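Local coordinates for protein importin-95 (Chaetomium thermophilum, PDB 4XRI) that acts as an importin-beta nuclear transport receptor of the HEAT-repeat type, importing various protein cargoes and probably binding a small GTPase, at residues Pro112-Gly117 against Gly152-Gln157; Glu331-Leu336 against Gln363-Ala368; Ala425-Glu430 against Ile463-Asn468; Met582-Cys587 against Lys622-Glu627; Asp720-Ser723 against His728-Thr731. The protein carries 2 engineered substitutions. One frame throughout, in Å; residues are numbered along the deposited sequence.

In the fold
The chain is nearly all helix, and each contact joins helices of its HEAT-repeat superhelix or the turns next to them. Contact 1 is a surface contact, where a histidine of one helix start meets the other start beside a sulfate ion. Contacts 2 and 5 are buried and apolar, each built round one aromatic ring. Contact 2 spans two helix bodies, while contact 5 closes a short turn between successive helices. Contacts 3 and 4 are partly buried and mix apolar with polar groups: a methionine against a helix in one, a hydroxyl pair in the other. None of the contacts touches another. Contacts 1 and 5 lie farthest apart, with centres about 72 Å from each other.

Contact 1 (Pro112-Gly117 against Gly152-Gln157); sequences PNSKAG and GQHQKQ. Engineered in segment 112-117: Pro112 (natural residue Ser). With SO4 (sulfate ion), chain I; SO4 (sulfate ion), chain C.
Two helix starts of the HEAT-repeat superhelix meet at a surface sulfate site, where His154 of helix 153-168 touches Pro112 and Ser114. The imidazole of His154 does most of the touching. Pro112, an engineered residue, lies over one face of it. Pro112 CA is 3.9 Å from the centroid of the His154 ring and 12° off the ring normal, a CH-pi contact. The carbonyl O of Pro112 is over the same face, 3.0 Å from His154 NE2, but the angle is too poor for a hydrogen bond. The opposite face meets Gln157 OE1, which is held by a 3.0 Å hydrogen bond from Gln153 NE2. With CG anti to its own carbonyl carbon (chi1 -84°), His154 brings NE2 to the other helix start. There a sulfate ion, probably from the crystallisation liquor, sits at the ring edge, and its O1 accepts from His154 NE2 at 2.9 Å. Ser114 OG is also at this edge, 3.1 Å from His154 NE2. A water joins Ser114 OG to Gln157 NE2. An alanine in place of His154 would probably leave this sulfate without the NE2 donor and open a gap between Pro112 and Gln157. Asn113 caps helix 114-131, its OD1 accepting from Ala116 N at 3.0 Å. Lys115 runs extended to a second sulfate, where its NZ donates to O4 at 2.8 Å.

Contact 2 (Glu331-Leu336 against Gln363-Ala368); sequences EVVPVL and QLYAQA
Tyr365 has a chi1 of -139°, off the usual staggered positions, and this swings its ring into reach of Val332, Val333 and Leu336. On the facing helix Val333 holds CG2 anti to its carbonyl carbon, which sets that methyl over the ring. The two segments belong to neighbouring helices of the HEAT-repeat superhelix, 324-340 and 354-369. They run roughly antiparallel, at 150°, with their axes 11.5 Å apart. The tyrosine ring bridges much of that distance. Val333 CG2 makes a CH-pi contact over one ring face, 3.9 Å from the centroid of the Tyr365 ring and 17° off the normal. The Val332 and Tyr365 side chains cross at about a right angle, with Val332 CG1 3.8 Å from Tyr365 CE2. Leu336 comes in aslant and more loosely, its CD1 4.2 Å from Tyr365 CD2. All four side chains are buried. Cys299 of helix 285-310 and Ile373 of a loop also pack on the tyrosine. Its hydroxyl is satisfied by a hydrogen bond with the backbone O of Ala325, on the same helix as the valines. Exchanging Tyr365 for an alanine would probably leave Ala325 O without this partner and open a gap beside the two valines. The bond at Ala325 helps fix the far end of the ring, where Tyr365 OH lies 3.9 Å from Val332 CB.

Contact 3 (Ala425-Glu430 against Ile463-Asn468); sequences AMMEDE and IRSLFN
Ser465 is the first residue of segment 463-468 to touch the other side, and it meets Met427. Its hydroxyl is turned back to its own helix, where OG is hydrogen-bonded to Leu462 O. The chi1 of 68° puts OG between the backbone N and the carbonyl carbon. Met427 meets this side chain by van der Waals contact alone. Met427 CG lies 4.0 Å from Ser465 CB, and Met427 CE is 3.9 Å from Ser465 OG. The methionine chain is bent at chi2 (-76°) and again at chi3 (-73°), which carries the methyl to the backbone. There Met427 CE comes 3.3 Å from Ser465 O.

Leu466 follows. Its CB points away from Met427, but the end of the side chain returns, and CD2 reaches Met427 CE at 4.1 Å. The same leucine packs on Ala483, Leu484 and Ile487 of helix 477-490. This is plain packing within the HEAT-repeat superhelix: the loop after helix 409-425 lies against the flank of helix 455-472. Met427 sits in a short 3-10 turn in which Glu428 N bonds to Ala425 O at 3.1 Å. It also touches Thr438 of helix 432-449 and Met476 of a loop.

Asn468 comes last, one helical turn beyond Ser465. It approaches Glu428 at the exposed side of the contact. Asn468 OD1 and Glu428 OE2, both oxygens, stand 4.0 Å apart, and the two side chains cross at about a right angle.

Contact 4 (Met582-Cys587 against Lys622-Glu627); sequences MQTSLC and KSSVPE
Val625 and Thr584 bury the most surface here, with Gln583 next. Val625 lies near the start of helix 625-640 and offers a methyl to both partners on helix 573-597. Its CG2 is 3.7 Å from Thr584 OG1 and also 3.7 Å from Gln583 OE1. A position anti to the carbonyl carbon of Val625 points this methyl at helix 573-597, while Val625 CG1 lies 3.9 Å from Gln583 OE1. The amide nitrogen of Gln583 is hydrogen-bonded to Thr563 OG1, which helps fix how the amide is turned.

Thr584 adds the polar link. Ser624 OG donates to Thr584 OG1 at 2.8 Å. Thr584 OG1 thus has two hydrogen-bond partners, Ser624 OG across the contact and Glu580 O one turn back in its own helix. Ser623 braces the turn before Val625: its OG takes a capping bond from Val625 N at 3.2 Å.

Around this meeting of a helix flank with a helix start in the HEAT-repeat superhelix, Ile615 of helix 605-616 touches both Gln583 and Val625. Helix 546-567 packs on Met582 and Leu586, and helix 665-682 meets Pro626 and Glu627.

Contact 5 (Asp720-Ser723 against His728-Thr731); sequences DIAS and HFET
Phe729 and Ala722 make the CH-pi part of this contact. Ala722 CB lies over one face of the ring, 3.9 Å from the centroid of the Phe729 ring and 17° off its normal. The methyl is set toward the rim, nearest CD1. The backbone comes closer still: Ala722 CA is 3.5 Å from Phe729 CD1. A chi1 of -160° turns the Phe729 ring toward helix 711-725, CG lying opposite the backbone N.

The other apolar touch is lighter. Ile721 CG2 meets the ring at its edge, near the ring plane, 4.3 Å from Phe729 CE1. Four residues separate the two segments, so this is the closed end of a helical hairpin, in which helices 711-725 and 730-743 follow each other through a short turn, as in HEAT-repeat proteins. Ile774 of helix 754-780 packs on both Ala722 and Phe729, and helix 690-701 receives Ile721.

Polar bonds lie apart from the ring. Thr731 N bonds to His728 O at 3.1 Å, and Thr731 OG1 adds a weak bond to the same oxygen. The charged neighbours Asp720 and Glu730 pair outside the two segments, in salt bridges with Arg680 and Lys783.

Contact 1 (Pro112-Gly117 against Gly152-Gln157)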
# COMPACT_ATOMS: atom_id res chain seq x y z
N PRO A 112 -2.46 22.61 -36.64
CA PRO A 112 -2.37 23.75 -35.72
C PRO A 112 -3.27 23.57 -34.50
O PRO A 112 -3.14 24.32 -33.53
CB PRO A 112 -2.82 24.93 -36.58
CG PRO A 112 -3.67 24.33 -37.63
CD PRO A 112 -3.07 22.99 -37.92
N ASN A 113 -4.17 22.60 -34.55
CA ASN A 113 -5.00 22.26 -33.40
C ASN A 113 -4.24 21.33 -32.45
O ASN A 113 -3.95 20.19 -32.79
CB ASN A 113 -6.31 21.62 -33.84
CG ASN A 113 -7.28 21.43 -32.68
OD1 ASN A 113 -7.31 20.37 -32.06
ND2 ASN A 113 -8.06 22.46 -32.39
N SER A 114 -3.93 21.85 -31.27
CA SER A 114 -3.10 21.13 -30.30
C SER A 114 -3.71 19.82 -29.83
O SER A 114 -3.00 18.83 -29.66
CB SER A 114 -2.82 22.03 -29.09
OG SER A 114 -1.96 23.10 -29.44
N LYS A 115 -5.02 19.81 -29.63
CA LYS A 115 -5.70 18.62 -29.14
C LYS A 115 -5.67 17.48 -30.16
O LYS A 115 -5.48 16.32 -29.80
CB LYS A 115 -7.14 18.95 -28.75
CG LYS A 115 -7.24 19.89 -27.56
CD LYS A 115 -8.67 20.22 -27.20
CE LYS A 115 -8.74 21.16 -26.01
NZ LYS A 115 -10.13 21.58 -25.70
N ALA A 116 -5.85 17.83 -31.43
CA ALA A 116 -5.78 16.85 -32.51
C ALA A 116 -4.36 16.31 -32.63
O ALA A 116 -4.15 15.11 -32.80
CB ALA A 116 -6.23 17.46 -33.82
N GLY A 117 -3.39 17.21 -32.55
CA GLY A 117 -1.99 16.83 -32.63
C GLY A 117 -1.58 15.89 -31.52
O GLY A 117 -0.89 14.90 -31.75
N GLY A 152 7.04 22.79 -38.63
CA GLY A 152 6.42 24.00 -38.11
C GLY A 152 6.21 23.78 -36.62
O GLY A 152 6.40 22.67 -36.13
N GLN A 153 5.82 24.83 -35.91
CA GLN A 153 5.72 24.77 -34.45
C GLN A 153 4.97 23.54 -33.94
O GLN A 153 5.50 22.77 -33.15
CB GLN A 153 5.05 26.03 -33.90
CG GLN A 153 4.78 25.95 -32.42
CD GLN A 153 3.98 27.12 -31.90
OE1 GLN A 153 4.31 28.28 -32.18
NE2 GLN A 153 2.93 26.84 -31.15
N HIS A 154 3.74 23.37 -34.41
CA HIS A 154 2.89 22.29 -33.92
C HIS A 154 3.36 20.91 -34.36
O HIS A 154 3.25 19.95 -33.59
CB HIS A 154 1.44 22.51 -34.36
CG HIS A 154 0.67 23.43 -33.47
ND1 HIS A 154 0.82 24.80 -33.50
CD2 HIS A 154 -0.24 23.18 -32.50
CE1 HIS A 154 0.03 25.35 -32.61
NE2 HIS A 154 -0.63 24.39 -31.98
N GLN A 155 3.90 20.80 -35.57
CA GLN A 155 4.45 19.52 -36.00
C GLN A 155 5.63 19.14 -35.11
O GLN A 155 5.81 17.97 -34.78
CB GLN A 155 4.89 19.54 -37.47
CG GLN A 155 5.46 18.20 -37.91
CD GLN A 155 5.73 18.11 -39.40
OE1 GLN A 155 6.40 18.97 -39.98
NE2 GLN A 155 5.22 17.06 -40.03
N LYS A 156 6.42 20.14 -34.72
CA LYS A 156 7.52 19.91 -33.79
C LYS A 156 7.01 19.44 -32.43
O LYS A 156 7.44 18.41 -31.92
CB LYS A 156 8.35 21.18 -33.61
CG LYS A 156 9.39 21.41 -34.69
CD LYS A 156 10.34 22.53 -34.29
CE LYS A 156 11.50 22.65 -35.25
NZ LYS A 156 12.56 23.56 -34.72
N GLN A 157 6.08 20.22 -31.86
CA GLN A 157 5.47 19.89 -30.58
C GLN A 157 4.95 18.46 -30.52
O GLN A 157 5.32 17.69 -29.63
CB GLN A 157 4.30 20.84 -30.29
CG GLN A 157 4.66 22.29 -30.04
CD GLN A 157 3.42 23.14 -29.80
OE1 GLN A 157 2.97 23.86 -30.69
NE2 GLN A 157 2.86 23.04 -28.60
S SO4 I . -2.36 26.63 -29.75
O1 SO4 I . -2.92 25.68 -30.71
O2 SO4 I . -3.12 26.56 -28.51
O3 SO4 I . -0.96 26.29 -29.49
O4 SO4 I . -2.43 27.98 -30.30
S SO4 C . -12.58 22.81 -28.40
O1 SO4 C . -13.35 22.64 -27.18
O2 SO4 C . -13.15 21.97 -29.45
O3 SO4 C . -12.64 24.21 -28.82
O4 SO4 C . -11.19 22.44 -28.17
O HOH W 1 0.14 24.68 -27.93

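Contact 2 (Glu331-Leu336 against Gln363-Ala368)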
# COMPACT_ATOMS: atom_id res chain seq x y z
N GLU A 331 19.82 25.73 4.09
CA GLU A 331 19.24 26.51 3.01
C GLU A 331 17.79 26.11 2.73
O GLU A 331 16.92 26.96 2.53
CB GLU A 331 20.07 26.37 1.73
CG GLU A 331 21.55 26.69 1.91
CD GLU A 331 21.82 28.17 2.13
OE1 GLU A 331 20.89 28.99 1.97
OE2 GLU A 331 22.97 28.51 2.46
N VAL A 332 17.53 24.81 2.73
CA VAL A 332 16.24 24.28 2.31
C VAL A 332 15.18 24.28 3.42
O VAL A 332 14.03 24.64 3.19
CB VAL A 332 16.39 22.84 1.77
CG1 VAL A 332 15.04 22.23 1.44
CG2 VAL A 332 17.30 22.83 0.54
N VAL A 333 15.58 23.88 4.63
CA VAL A 333 14.63 23.77 5.73
C VAL A 333 13.98 25.12 6.11
O VAL A 333 12.77 25.17 6.31
CB VAL A 333 15.29 23.15 6.99
CG1 VAL A 333 14.35 23.23 8.19
CG2 VAL A 333 15.70 21.71 6.72
N PRO A 334 14.78 26.21 6.22
CA PRO A 334 14.10 27.48 6.48
C PRO A 334 13.07 27.86 5.41
O PRO A 334 12.07 28.51 5.73
CB PRO A 334 15.25 28.49 6.50
CG PRO A 334 16.42 27.71 6.96
CD PRO A 334 16.24 26.35 6.33
N VAL A 335 13.30 27.46 4.17
CA VAL A 335 12.36 27.74 3.09
C VAL A 335 11.08 26.92 3.27
O VAL A 335 9.98 27.42 3.07
CB VAL A 335 12.97 27.45 1.70
CG1 VAL A 335 11.91 27.56 0.62
CG2 VAL A 335 14.12 28.41 1.42
N LEU A 336 11.25 25.65 3.64
CA LEU A 336 10.12 24.77 3.90
C LEU A 336 9.24 25.31 5.01
O LEU A 336 8.01 25.33 4.90
CB LEU A 336 10.61 23.36 4.27
CG LEU A 336 11.14 22.51 3.12
CD1 LEU A 336 11.73 21.22 3.66
CD2 LEU A 336 10.02 22.22 2.14
N GLN A 363 8.82 16.44 7.15
CA GLN A 363 8.78 15.13 7.80
C GLN A 363 9.89 14.23 7.29
O GLN A 363 10.66 13.68 8.07
CB GLN A 363 7.42 14.46 7.58
CG GLN A 363 6.37 14.81 8.61
CD GLN A 363 5.21 13.83 8.60
OE1 GLN A 363 5.12 12.97 7.72
NE2 GLN A 363 4.33 13.94 9.59
N LEU A 364 9.95 14.08 5.97
CA LEU A 364 10.98 13.27 5.32
C LEU A 364 12.38 13.80 5.62
O LEU A 364 13.32 13.02 5.77
CB LEU A 364 10.75 13.24 3.81
CG LEU A 364 9.49 12.52 3.31
CD1 LEU A 364 9.31 12.78 1.82
CD2 LEU A 364 9.58 11.03 3.59
N TYR A 365 12.50 15.12 5.69
CA TYR A 365 13.79 15.75 5.97
C TYR A 365 14.29 15.38 7.36
O TYR A 365 15.48 15.14 7.56
CB TYR A 365 13.68 17.27 5.83
CG TYR A 365 14.87 17.91 5.16
CD1 TYR A 365 16.09 18.02 5.81
CD2 TYR A 365 14.78 18.39 3.85
CE1 TYR A 365 17.18 18.60 5.19
CE2 TYR A 365 15.86 18.97 3.23
CZ TYR A 365 17.06 19.07 3.90
OH TYR A 365 18.14 19.64 3.28
N ALA A 366 13.36 15.34 8.32
CA ALA A 366 13.70 15.00 9.70
C ALA A 366 14.18 13.56 9.80
O ALA A 366 15.10 13.25 10.56
CB ALA A 366 12.49 15.21 10.60
N GLN A 367 13.57 12.68 9.02
CA GLN A 367 13.97 11.28 8.95
C GLN A 367 15.33 11.15 8.28
O GLN A 367 16.15 10.31 8.66
CB GLN A 367 12.93 10.45 8.19
CG GLN A 367 11.58 10.33 8.88
CD GLN A 367 10.56 9.59 8.05
OE1 GLN A 367 10.82 8.50 7.54
NE2 GLN A 367 9.37 10.17 7.90
N ALA A 368 15.56 12.00 7.28
CA ALA A 368 16.76 11.91 6.46
C ALA A 368 18.02 12.42 7.17
O ALA A 368 19.10 11.86 6.98
CB ALA A 368 16.55 12.68 5.16

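Contact 3 (Ala425-Glu430 against Ile463-Asn468)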
# COMPACT_ATOMS: atom_id res chain seq x y z
N ALA A 425 -0.95 24.31 25.94
CA ALA A 425 -1.65 25.58 26.05
C ALA A 425 -2.19 26.04 24.70
O ALA A 425 -3.19 26.75 24.62
CB ALA A 425 -0.73 26.64 26.63
N MET A 426 -1.52 25.61 23.63
CA MET A 426 -1.91 25.98 22.27
C MET A 426 -3.27 25.38 21.88
O MET A 426 -3.86 25.77 20.88
CB MET A 426 -0.84 25.53 21.27
CG MET A 426 -0.65 26.46 20.08
SD MET A 426 0.21 27.97 20.55
CE MET A 426 1.42 27.32 21.69
N MET A 427 -3.75 24.44 22.68
CA MET A 427 -5.04 23.81 22.44
C MET A 427 -6.19 24.77 22.70
O MET A 427 -7.33 24.50 22.32
CB MET A 427 -5.20 22.56 23.32
CG MET A 427 -4.25 21.43 22.96
SD MET A 427 -4.75 20.55 21.46
CE MET A 427 -6.15 19.63 22.08
N GLU A 428 -5.90 25.90 23.34
CA GLU A 428 -6.91 26.91 23.61
C GLU A 428 -6.78 28.10 22.66
O GLU A 428 -7.29 29.18 22.93
CB GLU A 428 -6.81 27.39 25.06
CG GLU A 428 -7.38 26.41 26.07
CD GLU A 428 -8.88 26.22 25.91
OE1 GLU A 428 -9.56 27.17 25.49
OE2 GLU A 428 -9.37 25.11 26.19
N ASP A 429 -6.09 27.88 21.54
CA ASP A 429 -5.90 28.93 20.54
C ASP A 429 -7.22 29.28 19.88
O ASP A 429 -8.11 28.44 19.77
CB ASP A 429 -4.88 28.48 19.49
CG ASP A 429 -4.32 29.64 18.69
OD1 ASP A 429 -3.22 30.12 19.02
OD2 ASP A 429 -4.99 30.07 17.73
N GLU A 430 -7.35 30.53 19.44
CA GLU A 430 -8.57 30.97 18.76
C GLU A 430 -8.78 30.19 17.48
O GLU A 430 -9.87 29.68 17.22
CB GLU A 430 -8.51 32.47 18.43
CG GLU A 430 -8.52 33.40 19.62
CD GLU A 430 -8.39 34.86 19.20
OE1 GLU A 430 -8.10 35.11 18.01
OE2 GLU A 430 -8.58 35.75 20.05
N ILE A 463 -4.45 14.68 28.19
CA ILE A 463 -5.67 13.92 27.95
C ILE A 463 -6.90 14.81 28.02
O ILE A 463 -7.81 14.70 27.19
CB ILE A 463 -5.81 12.75 28.97
CG1 ILE A 463 -5.23 11.46 28.38
CG2 ILE A 463 -7.26 12.52 29.36
CD1 ILE A 463 -3.75 11.29 28.59
N ARG A 464 -6.93 15.72 28.99
CA ARG A 464 -8.08 16.58 29.20
C ARG A 464 -8.31 17.51 28.01
O ARG A 464 -9.44 17.72 27.59
CB ARG A 464 -7.91 17.39 30.49
CG ARG A 464 -9.21 17.99 31.02
CD ARG A 464 -9.00 18.59 32.40
NE ARG A 464 -8.04 19.68 32.39
CZ ARG A 464 -7.47 20.19 33.48
NH1 ARG A 464 -6.60 21.19 33.37
NH2 ARG A 464 -7.75 19.69 34.67
N SER A 465 -7.22 18.06 27.48
CA SER A 465 -7.29 18.98 26.35
C SER A 465 -7.73 18.26 25.08
O SER A 465 -8.50 18.80 24.29
CB SER A 465 -5.93 19.65 26.12
OG SER A 465 -4.96 18.71 25.68
N LEU A 466 -7.23 17.04 24.89
CA LEU A 466 -7.58 16.24 23.73
C LEU A 466 -9.05 15.84 23.77
O LEU A 466 -9.74 15.90 22.75
CB LEU A 466 -6.69 15.00 23.65
CG LEU A 466 -5.21 15.29 23.45
CD1 LEU A 466 -4.38 14.08 23.78
CD2 LEU A 466 -4.94 15.76 22.03
N PHE A 467 -9.53 15.44 24.94
CA PHE A 467 -10.93 15.08 25.11
C PHE A 467 -11.83 16.31 24.96
O PHE A 467 -12.90 16.22 24.35
CB PHE A 467 -11.18 14.42 26.47
CG PHE A 467 -11.04 12.93 26.44
CD1 PHE A 467 -10.06 12.29 27.19
CD2 PHE A 467 -11.88 12.15 25.66
CE1 PHE A 467 -9.94 10.92 27.17
CE2 PHE A 467 -11.76 10.78 25.63
CZ PHE A 467 -10.78 10.16 26.38
N ASN A 468 -11.39 17.43 25.51
CA ASN A 468 -12.12 18.69 25.37
C ASN A 468 -12.29 19.05 23.90
O ASN A 468 -13.35 19.49 23.47
CB ASN A 468 -11.41 19.82 26.11
CG ASN A 468 -12.19 21.11 26.08
OD1 ASN A 468 -11.80 22.08 25.42
ND2 ASN A 468 -13.31 21.15 26.79

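Contact 4 (Met582-Cys587 against Lys622-Glu627)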
# COMPACT_ATOMS: atom_id res chain seq x y z
N MET A 582 -21.67 1.98 12.16
CA MET A 582 -22.05 1.87 13.57
C MET A 582 -21.83 0.46 14.10
O MET A 582 -21.20 0.26 15.14
CB MET A 582 -23.51 2.28 13.76
CG MET A 582 -23.97 2.35 15.20
SD MET A 582 -25.70 2.83 15.33
CE MET A 582 -25.77 4.13 14.10
N GLN A 583 -22.35 -0.52 13.37
CA GLN A 583 -22.25 -1.92 13.77
C GLN A 583 -20.80 -2.40 13.73
O GLN A 583 -20.37 -3.15 14.60
CB GLN A 583 -23.12 -2.78 12.87
CG GLN A 583 -24.62 -2.60 13.09
CD GLN A 583 -25.45 -3.42 12.13
OE1 GLN A 583 -25.08 -3.62 10.98
NE2 GLN A 583 -26.59 -3.92 12.61
N THR A 584 -20.05 -1.95 12.72
CA THR A 584 -18.65 -2.35 12.57
C THR A 584 -17.81 -1.79 13.72
O THR A 584 -16.94 -2.48 14.26
CB THR A 584 -18.07 -1.87 11.23
OG1 THR A 584 -18.79 -2.48 10.15
CG2 THR A 584 -16.60 -2.26 11.12
N SER A 585 -18.07 -0.54 14.07
CA SER A 585 -17.36 0.11 15.17
C SER A 585 -17.69 -0.56 16.50
O SER A 585 -16.81 -0.80 17.33
CB SER A 585 -17.71 1.60 15.24
OG SER A 585 -17.21 2.29 14.10
N LEU A 586 -18.97 -0.87 16.70
CA LEU A 586 -19.43 -1.50 17.93
C LEU A 586 -18.87 -2.91 18.08
O LEU A 586 -18.57 -3.35 19.18
CB LEU A 586 -20.96 -1.52 17.98
CG LEU A 586 -21.62 -0.19 18.34
CD1 LEU A 586 -23.13 -0.27 18.11
CD2 LEU A 586 -21.32 0.18 19.78
N CYS A 587 -18.75 -3.62 16.96
CA CYS A 587 -18.16 -4.95 16.96
C CYS A 587 -16.68 -4.87 17.32
O CYS A 587 -16.15 -5.74 18.00
CB CYS A 587 -18.34 -5.64 15.60
SG CYS A 587 -20.00 -6.30 15.31
N LYS A 622 -21.98 -5.83 -0.44
CA LYS A 622 -20.74 -5.19 -0.03
C LYS A 622 -20.90 -4.51 1.32
O LYS A 622 -21.45 -3.41 1.42
CB LYS A 622 -20.26 -4.21 -1.09
CG LYS A 622 -19.93 -4.88 -2.41
CD LYS A 622 -19.39 -3.91 -3.44
CE LYS A 622 -18.97 -4.65 -4.70
NZ LYS A 622 -18.44 -3.73 -5.74
N SER A 623 -20.42 -5.17 2.37
CA SER A 623 -20.56 -4.68 3.73
C SER A 623 -19.35 -5.10 4.56
O SER A 623 -18.82 -6.20 4.40
CB SER A 623 -21.85 -5.20 4.36
OG SER A 623 -21.96 -4.81 5.72
N SER A 624 -18.92 -4.22 5.46
CA SER A 624 -17.79 -4.51 6.33
C SER A 624 -18.26 -5.22 7.60
O SER A 624 -17.45 -5.63 8.43
CB SER A 624 -17.04 -3.23 6.69
OG SER A 624 -17.85 -2.37 7.47
N VAL A 625 -19.57 -5.35 7.74
CA VAL A 625 -20.17 -5.86 8.97
C VAL A 625 -19.95 -7.36 9.24
O VAL A 625 -19.61 -7.72 10.36
CB VAL A 625 -21.70 -5.58 8.98
CG1 VAL A 625 -22.34 -6.21 10.20
CG2 VAL A 625 -21.96 -4.08 8.96
N PRO A 626 -20.16 -8.24 8.24
CA PRO A 626 -19.97 -9.66 8.56
C PRO A 626 -18.55 -9.97 9.02
O PRO A 626 -18.35 -10.83 9.87
CB PRO A 626 -20.28 -10.37 7.24
CG PRO A 626 -21.13 -9.43 6.48
CD PRO A 626 -20.63 -8.06 6.85
N GLU A 627 -17.58 -9.25 8.46
CA GLU A 627 -16.18 -9.46 8.82
C GLU A 627 -15.90 -9.03 10.25
O GLU A 627 -15.15 -9.69 10.97
CB GLU A 627 -15.27 -8.69 7.85
CG GLU A 627 -13.79 -8.96 8.03
CD GLU A 627 -12.99 -8.56 6.81
OE1 GLU A 627 -11.74 -8.49 6.91
OE2 GLU A 627 -13.60 -8.34 5.74

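Contact 5 (Asp720-Ser723 against His728-Thr731)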
# COMPACT_ATOMS: atom_id res chain seq x y z
N ASP A 720 -4.36 -27.28 11.48
CA ASP A 720 -5.15 -27.11 12.70
C ASP A 720 -6.19 -28.21 12.87
O ASP A 720 -6.42 -28.69 13.98
CB ASP A 720 -5.83 -25.74 12.70
CG ASP A 720 -4.84 -24.60 12.77
OD1 ASP A 720 -3.87 -24.70 13.54
OD2 ASP A 720 -5.03 -23.60 12.05
N ILE A 721 -6.83 -28.59 11.77
CA ILE A 721 -7.83 -29.65 11.80
C ILE A 721 -7.20 -30.99 12.18
O ILE A 721 -7.75 -31.75 12.98
CB ILE A 721 -8.54 -29.78 10.44
CG1 ILE A 721 -9.47 -28.58 10.21
CG2 ILE A 721 -9.34 -31.08 10.37
CD1 ILE A 721 -10.09 -28.54 8.84
N ALA A 722 -6.03 -31.26 11.60
CA ALA A 722 -5.28 -32.48 11.90
C ALA A 722 -4.97 -32.58 13.39
O ALA A 722 -5.11 -33.65 13.99
CB ALA A 722 -3.99 -32.52 11.09
N SER A 723 -4.55 -31.47 13.98
CA SER A 723 -4.26 -31.41 15.41
C SER A 723 -5.51 -31.68 16.24
O SER A 723 -5.45 -32.34 17.28
CB SER A 723 -3.68 -30.05 15.79
OG SER A 723 -2.33 -29.94 15.38
N HIS A 728 -8.42 -39.33 13.29
CA HIS A 728 -9.50 -39.14 12.32
C HIS A 728 -8.96 -38.66 10.98
O HIS A 728 -9.54 -38.95 9.93
CB HIS A 728 -10.53 -38.14 12.83
CG HIS A 728 -11.48 -38.70 13.84
ND1 HIS A 728 -11.29 -38.60 15.19
CD2 HIS A 728 -12.65 -39.37 13.67
CE1 HIS A 728 -12.29 -39.18 15.83
NE2 HIS A 728 -13.13 -39.65 14.93
N PHE A 729 -7.85 -37.93 11.01
CA PHE A 729 -7.31 -37.29 9.82
C PHE A 729 -6.83 -38.28 8.76
O PHE A 729 -6.62 -37.91 7.61
CB PHE A 729 -6.17 -36.33 10.18
CG PHE A 729 -5.90 -35.30 9.12
CD1 PHE A 729 -6.63 -34.13 9.07
CD2 PHE A 729 -4.92 -35.51 8.17
CE1 PHE A 729 -6.39 -33.18 8.09
CE2 PHE A 729 -4.67 -34.57 7.19
CZ PHE A 729 -5.41 -33.40 7.15
N GLU A 730 -6.67 -39.55 9.14
CA GLU A 730 -6.27 -40.58 8.18
C GLU A 730 -7.26 -40.64 7.02
O GLU A 730 -6.89 -40.96 5.89
CB GLU A 730 -6.15 -41.95 8.86
CG GLU A 730 -5.65 -43.04 7.92
CD GLU A 730 -5.52 -44.39 8.59
OE1 GLU A 730 -5.94 -44.53 9.75
OE2 GLU A 730 -4.98 -45.32 7.94
N THR A 731 -8.51 -40.31 7.32
CA THR A 731 -9.56 -40.24 6.31
C THR A 731 -9.22 -39.24 5.20
O THR A 731 -9.61 -39.43 4.05
CB THR A 731 -10.91 -39.86 6.97
OG1 THR A 731 -11.32 -40.89 7.87
CG2 THR A 731 -12.00 -39.66 5.92